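Local coordinates for protein methyl-coenzyme M reductase subunit beta (Methanosarcina barkeri, PDB 1E6Y) that forms part of methyl-coenzyme M reductase, which uses coenzyme B to release methane from methyl-coenzyme M in the last step of methanogenesis, at residues 82-87 with 135-140; 87-90 with 96-99; 281-284 with 288-291. All coordinates share one frame; numbering follows the deposited sequence.

Interaction 1: 82-87 with 135-140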
loop_
_atom_site.group_PDB
_atom_site.type_symbol
_atom_site.label_atom_id
_atom_site.label_comp_id
_atom_site.label_asym_id
_atom_site.label_seq_id
_atom_site.Cartn_x
_atom_site.Cartn_y
_atom_site.Cartn_z
ATOM N N ALA E 82 -12.992 -35.365 -1.616
ATOM C CA ALA E 82 -12.264 -35.383 -0.347
ATOM C C ALA E 82 -11.117 -36.394 -0.365
ATOM O O ALA E 82 -10.013 -36.097 0.098
ATOM C CB ALA E 82 -13.220 -35.693 0.803
ATOM N N GLU E 83 -11.372 -37.570 -0.934
ATOM C CA GLU E 83 -10.365 -38.630 -1.026
ATOM C C GLU E 83 -9.163 -38.171 -1.836
ATOM O O GLU E 83 -8.015 -38.357 -1.426
ATOM C CB GLU E 83 -10.948 -39.873 -1.703
ATOM C CG GLU E 83 -11.992 -40.628 -0.908
ATOM C CD GLU E 83 -12.645 -41.733 -1.726
ATOM O OE1 GLU E 83 -11.908 -42.503 -2.388
ATOM O OE2 GLU E 83 -13.895 -41.818 -1.726
ATOM N N ASN E 84 -9.440 -37.630 -3.019
ATOM C CA ASN E 84 -8.387 -37.242 -3.947
ATOM C C ASN E 84 -7.637 -36.014 -3.452
ATOM O O ASN E 84 -6.421 -35.912 -3.624
ATOM C CB ASN E 84 -8.974 -36.973 -5.333
ATOM C CG ASN E 84 -7.919 -36.979 -6.415
ATOM O OD1 ASN E 84 -7.376 -38.031 -6.764
ATOM N ND2 ASN E 84 -7.582 -35.797 -6.921
ATOM N N VAL E 85 -8.361 -35.101 -2.808
ATOM C CA VAL E 85 -7.747 -33.932 -2.188
ATOM C C VAL E 85 -6.758 -34.350 -1.099
ATOM O O VAL E 85 -5.633 -33.859 -1.065
ATOM C CB VAL E 85 -8.830 -32.978 -1.607
ATOM C CG1 VAL E 85 -8.208 -31.959 -0.654
ATOM C CG2 VAL E 85 -9.535 -32.253 -2.744
ATOM N N LYS E 86 -7.128 -35.343 -0.295
ATOM C CA LYS E 86 -6.229 -35.858 0.734
ATOM C C LYS E 86 -4.954 -36.446 0.129
ATOM O O LYS E 86 -3.864 -36.250 0.667
ATOM C CB LYS E 86 -6.927 -36.918 1.595
ATOM C CG LYS E 86 -6.002 -37.543 2.633
ATOM C CD LYS E 86 -6.745 -38.299 3.717
ATOM C CE LYS E 86 -5.772 -38.755 4.799
ATOM N NZ LYS E 86 -6.452 -39.451 5.928
ATOM N N LYS E 87 -5.090 -37.140 -0.999
ATOM C CA LYS E 87 -3.940 -37.729 -1.685
ATOM C C LYS E 87 -2.957 -36.667 -2.176
ATOM O O LYS E 87 -1.744 -36.884 -2.173
ATOM C CB LYS E 87 -4.399 -38.582 -2.871
ATOM C CG LYS E 87 -5.069 -39.893 -2.484
ATOM C CD LYS E 87 -5.501 -40.669 -3.719
ATOM C CE LYS E 87 -6.346 -41.876 -3.345
ATOM N NZ LYS E 87 -6.858 -42.590 -4.549
ATOM N N THR E 135 -8.339 -27.747 -7.006
ATOM C CA THR E 135 -8.276 -27.368 -8.419
ATOM C C THR E 135 -7.874 -28.553 -9.303
ATOM O O THR E 135 -8.542 -28.842 -10.299
ATOM C CB THR E 135 -7.279 -26.204 -8.643
ATOM O OG1 THR E 135 -7.690 -25.067 -7.872
ATOM C CG2 THR E 135 -7.231 -25.813 -10.114
ATOM N N GLN E 136 -6.810 -29.256 -8.912
ATOM C CA GLN E 136 -6.345 -30.434 -9.644
ATOM C C GLN E 136 -7.388 -31.553 -9.650
ATOM O O GLN E 136 -7.609 -32.197 -10.681
ATOM C CB GLN E 136 -5.038 -30.954 -9.039
ATOM C CG GLN E 136 -4.504 -32.223 -9.700
ATOM C CD GLN E 136 -3.958 -31.978 -11.098
ATOM O OE1 GLN E 136 -3.041 -31.176 -11.284
ATOM N NE2 GLN E 136 -4.488 -32.701 -12.080
ATOM N N THR E 137 -8.046 -31.756 -8.509
ATOM C CA THR E 137 -9.053 -32.805 -8.370
ATOM C C THR E 137 -10.251 -32.574 -9.290
ATOM O O THR E 137 -10.716 -33.505 -9.952
ATOM C CB THR E 137 -9.541 -32.917 -6.906
ATOM O OG1 THR E 137 -8.452 -33.326 -6.070
ATOM C CG2 THR E 137 -10.676 -33.939 -6.785
ATOM N N ILE E 138 -10.712 -31.328 -9.369
ATOM C CA ILE E 138 -11.841 -30.983 -10.230
ATOM C C ILE E 138 -11.461 -31.086 -11.707
ATOM O O ILE E 138 -12.226 -31.613 -12.518
ATOM C CB ILE E 138 -12.363 -29.558 -9.924
ATOM C CG1 ILE E 138 -12.955 -29.518 -8.512
ATOM C CG2 ILE E 138 -13.415 -29.144 -10.948
ATOM C CD1 ILE E 138 -13.454 -28.153 -8.092
ATOM N N MET E 139 -10.245 -30.657 -12.033
ATOM C CA MET E 139 -9.742 -30.728 -13.402
ATOM C C MET E 139 -9.766 -32.170 -13.906
ATOM O O MET E 139 -10.253 -32.445 -15.002
ATOM C CB MET E 139 -8.312 -30.184 -13.464
ATOM C CG MET E 139 -7.941 -29.543 -14.794
ATOM S SD MET E 139 -8.718 -27.933 -15.036
ATOM C CE MET E 139 -7.901 -26.967 -13.754
ATOM N N ASP E 140 -9.323 -33.090 -13.057
ATOM C CA ASP E 140 -9.261 -34.508 -13.405
ATOM C C ASP E 140 -10.630 -35.178 -13.414
ATOM O O ASP E 140 -10.981 -35.872 -14.366
ATOM C CB ASP E 140 -8.343 -35.247 -12.429
ATOM C CG ASP E 140 -6.876 -34.951 -12.665
ATOM O OD1 ASP E 140 -6.493 -34.649 -13.816
ATOM O OD2 ASP E 140 -6.096 -35.031 -11.695
HETATM O O HOH W 1 -5.910 -35.942 -9.163
#

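Interaction 2: 87-90 with 96-99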
loop_
_atom_site.group_PDB
_atom_site.type_symbol
_atom_site.label_atom_id
_atom_site.label_comp_id
_atom_site.label_asym_id
_atom_site.label_seq_id
_atom_site.Cartn_x
_atom_site.Cartn_y
_atom_site.Cartn_z
ATOM N N LYS E 87 -5.090 -37.140 -0.999
ATOM C CA LYS E 87 -3.940 -37.729 -1.685
ATOM C C LYS E 87 -2.957 -36.667 -2.176
ATOM O O LYS E 87 -1.744 -36.884 -2.173
ATOM C CB LYS E 87 -4.399 -38.582 -2.871
ATOM C CG LYS E 87 -5.069 -39.893 -2.484
ATOM C CD LYS E 87 -5.501 -40.669 -3.719
ATOM C CE LYS E 87 -6.346 -41.876 -3.345
ATOM N NZ LYS E 87 -6.858 -42.590 -4.549
ATOM N N LEU E 88 -3.487 -35.520 -2.589
ATOM C CA LEU E 88 -2.671 -34.427 -3.111
ATOM C C LEU E 88 -2.098 -33.542 -2.006
ATOM O O LEU E 88 -1.012 -32.983 -2.152
ATOM C CB LEU E 88 -3.495 -33.575 -4.076
ATOM C CG LEU E 88 -3.903 -34.265 -5.377
ATOM C CD1 LEU E 88 -4.934 -33.429 -6.102
ATOM C CD2 LEU E 88 -2.675 -34.484 -6.247
ATOM N N VAL E 89 -2.848 -33.396 -0.915
ATOM C CA VAL E 89 -2.417 -32.579 0.215
ATOM C C VAL E 89 -1.371 -33.288 1.077
ATOM O O VAL E 89 -0.439 -32.650 1.573
ATOM C CB VAL E 89 -3.624 -32.174 1.104
ATOM C CG1 VAL E 89 -3.144 -31.459 2.361
ATOM C CG2 VAL E 89 -4.564 -31.273 0.326
ATOM N N GLN E 90 -1.509 -34.604 1.231
ATOM C CA GLN E 90 -0.609 -35.377 2.087
ATOM C C GLN E 90 0.820 -35.387 1.548
ATOM O O GLN E 90 1.047 -35.161 0.360
ATOM C CB GLN E 90 -1.121 -36.816 2.248
ATOM C CG GLN E 90 -0.921 -37.703 1.032
ATOM C CD GLN E 90 -1.179 -39.167 1.329
ATOM O OE1 GLN E 90 -1.834 -39.511 2.316
ATOM N NE2 GLN E 90 -0.670 -40.041 0.471
ATOM N N ASP E 96 -0.309 -36.918 9.137
ATOM C CA ASP E 96 -1.379 -36.253 9.870
ATOM C C ASP E 96 -2.271 -35.373 8.992
ATOM O O ASP E 96 -3.042 -34.561 9.500
ATOM C CB ASP E 96 -0.787 -35.434 11.024
ATOM C CG ASP E 96 0.269 -34.443 10.566
ATOM O OD1 ASP E 96 1.172 -34.824 9.795
ATOM O OD2 ASP E 96 0.202 -33.276 10.995
ATOM N N THR E 97 -2.213 -35.580 7.678
ATOM C CA THR E 97 -3.177 -34.959 6.772
ATOM C C THR E 97 -4.589 -35.414 7.124
ATOM O O THR E 97 -4.821 -36.588 7.428
ATOM C CB THR E 97 -2.898 -35.330 5.304
ATOM O OG1 THR E 97 -1.540 -35.012 4.980
ATOM C CG2 THR E 97 -3.827 -34.566 4.373
ATOM N N ASN E 98 -5.524 -34.471 7.117
ATOM C CA ASN E 98 -6.911 -34.772 7.438
ATOM C C ASN E 98 -7.850 -33.961 6.557
ATOM O O ASN E 98 -7.807 -32.732 6.558
ATOM C CB ASN E 98 -7.181 -34.474 8.916
ATOM C CG ASN E 98 -8.526 -34.995 9.381
ATOM O OD1 ASN E 98 -8.933 -36.103 9.027
ATOM N ND2 ASN E 98 -9.231 -34.193 10.175
ATOM N N VAL E 99 -8.626 -34.661 5.735
ATOM C CA VAL E 99 -9.614 -34.018 4.878
ATOM C C VAL E 99 -10.998 -34.603 5.152
ATOM O O VAL E 99 -11.248 -35.787 4.909
ATOM C CB VAL E 99 -9.265 -34.190 3.382
ATOM C CG1 VAL E 99 -10.271 -33.439 2.516
ATOM C CG2 VAL E 99 -7.856 -33.682 3.115
#

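Interaction 3: 281-284 with 288-291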
loop_
_atom_site.group_PDB
_atom_site.type_symbol
_atom_site.label_atom_id
_atom_site.label_comp_id
_atom_site.label_asym_id
_atom_site.label_seq_id
_atom_site.Cartn_x
_atom_site.Cartn_y
_atom_site.Cartn_z
ATOM N N ASP E 281 -2.541 2.877 50.598
ATOM C CA ASP E 281 -1.239 3.540 50.606
ATOM C C ASP E 281 -1.306 4.805 51.459
ATOM O O ASP E 281 -0.471 5.022 52.338
ATOM C CB ASP E 281 -0.831 3.895 49.169
ATOM C CG ASP E 281 0.567 4.488 49.076
ATOM O OD1 ASP E 281 0.798 5.316 48.168
ATOM O OD2 ASP E 281 1.445 4.106 49.877
ATOM N N LYS E 282 -2.332 5.612 51.215
ATOM C CA LYS E 282 -2.531 6.858 51.943
ATOM C C LYS E 282 -4.013 7.224 51.915
ATOM O O LYS E 282 -4.738 6.848 50.990
ATOM C CB LYS E 282 -1.699 7.978 51.307
ATOM C CG LYS E 282 -1.600 9.239 52.154
ATOM C CD LYS E 282 -0.699 10.296 51.516
ATOM C CE LYS E 282 -1.462 11.163 50.524
ATOM N NZ LYS E 282 -1.918 10.374 49.347
ATOM N N THR E 283 -4.474 7.880 52.973
ATOM C CA THR E 283 -5.838 8.387 53.016
ATOM C C THR E 283 -5.841 9.903 52.875
ATOM O O THR E 283 -5.073 10.606 53.535
ATOM C CB THR E 283 -6.548 7.992 54.328
ATOM O OG1 THR E 283 -6.567 6.565 54.444
ATOM C CG2 THR E 283 -7.981 8.498 54.338
ATOM N N ALA E 284 -6.659 10.385 51.947
ATOM C CA ALA E 284 -6.818 11.809 51.691
ATOM C C ALA E 284 -7.754 12.449 52.723
ATOM O O ALA E 284 -8.471 11.744 53.439
ATOM C CB ALA E 284 -7.370 12.000 50.297
ATOM N N TYR E 288 -11.031 9.509 51.313
ATOM C CA TYR E 288 -10.723 8.683 50.148
ATOM C C TYR E 288 -9.388 7.964 50.320
ATOM O O TYR E 288 -8.364 8.592 50.596
ATOM C CB TYR E 288 -10.687 9.538 48.879
ATOM C CG TYR E 288 -10.419 8.748 47.613
ATOM C CD1 TYR E 288 -11.471 8.235 46.849
ATOM C CD2 TYR E 288 -9.115 8.535 47.163
ATOM C CE1 TYR E 288 -11.230 7.538 45.664
ATOM C CE2 TYR E 288 -8.865 7.834 45.985
ATOM C CZ TYR E 288 -9.924 7.343 45.241
ATOM O OH TYR E 288 -9.671 6.670 44.069
ATOM N N ASN E 289 -9.406 6.648 50.123
ATOM C CA ASN E 289 -8.209 5.820 50.230
ATOM C C ASN E 289 -7.520 5.639 48.880
ATOM O O ASN E 289 -8.102 5.092 47.939
ATOM C CB ASN E 289 -8.562 4.443 50.800
ATOM C CG ASN E 289 -9.117 4.522 52.205
ATOM O OD1 ASN E 289 -8.486 5.081 53.101
ATOM N ND2 ASN E 289 -10.316 3.988 52.400
ATOM N N PHE E 290 -6.286 6.125 48.791
ATOM C CA PHE E 290 -5.425 5.848 47.649
ATOM C C PHE E 290 -4.756 4.500 47.882
ATOM O O PHE E 290 -4.045 4.320 48.873
ATOM C CB PHE E 290 -4.353 6.932 47.507
ATOM C CG PHE E 290 -4.889 8.274 47.083
ATOM C CD1 PHE E 290 -4.790 9.376 47.930
ATOM C CD2 PHE E 290 -5.438 8.452 45.816
ATOM C CE1 PHE E 290 -5.227 10.635 47.519
ATOM C CE2 PHE E 290 -5.878 9.710 45.396
ATOM C CZ PHE E 290 -5.772 10.801 46.249
ATOM N N TYR E 291 -5.017 3.545 46.996
ATOM C CA TYR E 291 -4.433 2.214 47.121
ATOM C C TYR E 291 -3.082 2.123 46.427
ATOM O O TYR E 291 -2.720 2.994 45.636
ATOM C CB TYR E 291 -5.384 1.159 46.549
ATOM C CG TYR E 291 -6.570 0.871 47.437
ATOM C CD1 TYR E 291 -7.652 1.747 47.493
ATOM C CD2 TYR E 291 -6.570 -0.230 48.292
ATOM C CE1 TYR E 291 -8.698 1.543 48.386
ATOM C CE2 TYR E 291 -7.608 -0.444 49.190
ATOM C CZ TYR E 291 -8.667 0.447 49.234
ATOM O OH TYR E 291 -9.677 0.255 50.146
#

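Interaction 1: 82-87 with 135-140
N84 and T137 carry a helix-to-helix contact in which helix 78-89 meets helix 125-141 through a side-chain amide and a threonine hydroxyl. Their CA atoms, 6.3 Å apart, are the nearest pair across 82-87 and 135-140, and both side chains set out toward the opposite helix. They slide past each other in opposite directions, and the methylene CB of N84 lies 3.8 Å from the methyl CG2 of T137. With CG anti to the backbone N (chi1 -163°), the N84 amide is carried across to the hydroxyl, and ND2 donates to T137 OG1 at 2.8 Å. That bond is nearly straight, 165° at the hydrogen, and OG1 sits only 6° out of the amide plane. The same OG1 is hydrogen-bonded to A133 O one turn back in its own helix; as a carbonyl can only accept, the hydroxyl donates there and receives from N84. V85 adds a second, apolar touch, crossing T137 at about a right angle and bringing CG2 to 3.7 Å from T137 OG1. Nearby, Q245 of the gamma subunit packs on Q136 and D140. A water accepts from N84 ND2 at 2.8 Å and donates to D140 OD2 at 2.7 Å. Q136 NE2 meets that same D140 OD2 at 2.9 Å, from above the carboxylate plane.

Interaction 2: 87-90 with 96-99
Q90 and T97 bring the two backbones closest, with their CA atoms 5.4 Å apart. Residues 87-89 are the last turn of helix 78-89, and Q90 is the first residue to depart from helical torsions, its psi swinging to 154°. T97 has extended torsions too and leads into strand 98-102, so the chain turns back on itself within the few residues between Q90 and T97. No hydrogen bond joins 87-90 to 96-99; the contact between them is van der Waals in kind and centres on T97, whose side chain sets out toward the helix end.

The two branches of T97 divide the work. With OG1 anti to the carbonyl carbon (chi1 -54°) and CG2 anti to the backbone N, the hydroxyl is sent to Q90 and the methyl to V89. OG1 lies 3.1 Å from Q90 CA and 3.3 Å from Q90 CB. CG2 approaches V89 CG1 at 3.8 Å, with Q90 N at 3.9 Å from the same CG2. V89 presents that branch to the T97 methyl by holding CG1 anti to its own backbone N (chi1 174°). The Q90 amide is taken up by E93 through NE2. T97 OG1 likewise has its polar partner in the connecting loop, the carboxylate oxygen D95 OD2. R116 NE donates to V89 O, the carbonyl of the last helical residue. V99 continues the packing against A82, V85 and K86 of the same helix.

The evidence fits a short helix-to-strand connection: the end of helix 78-89 folds against the entry of strand 98-102, which within this chain is the outermost strand at one side of an antiparallel sheet of four strands.

Interaction 3: 281-284 with 288-291
T283 OG1 and N289 CG each stand anti to their own carbonyl carbon (chi1 -59° and -63°), which lays the two side chains side by side, pointing the same way, on one face of a beta hairpin built from strands 278-283 and 289-293. The hydroxyl T283 OG1 donates to N289 OD1 at 2.8 Å, nearly in line with the amide C=O. Replacing N289 by an alanine would probably leave the T283 hydroxyl without this acceptor and free to turn. T283 and N289 form a non-hydrogen-bonded pair, K282 and F290 the adjoining hydrogen-bonded one, where F290 N donates to K282 O at 2.8 Å. Next to it is a classic beta bulge, in which D281 and K282 both face F290: D281 N (2.7 Å) and K282 N (3.2 Å) donate to F290 O, in its carbonyl plane. On the other face, bends at chi3 and chi4 bring K282 NZ obliquely to the F290 ring, 3.4 Å from CD1. K282 NZ forms a salt bridge with E230 of the gamma subunit, and D281 OD1 with R234 of the gamma subunit. Toward the turn, A284 N donates almost straight (171°) to Y288 O at 2.8 Å, and A284 CB rests 3.8 Å from F290 CE1.

In the fold
Interactions 1 and 2 are neighbours, their centres 11 Å apart; both use helix 78-89, and their segments overlap at K87. L88, within 87-90, reaches across to the first contact, its CD1 lying 3.5 Å from T137 OG1, while V99 CG2 comes within 3.6 Å of K86 CA, so one helix is packed between helix 125-141 and strand 98-102. Interaction 3 stands apart on the opposite side of the chain's centre, with centres about 69 Å from interaction 1 and 63 Å from interaction 2. None of the three lies at the coenzyme pockets lined by F358, Y364 and G366; interactions 1 and 3 instead border the gamma subunit.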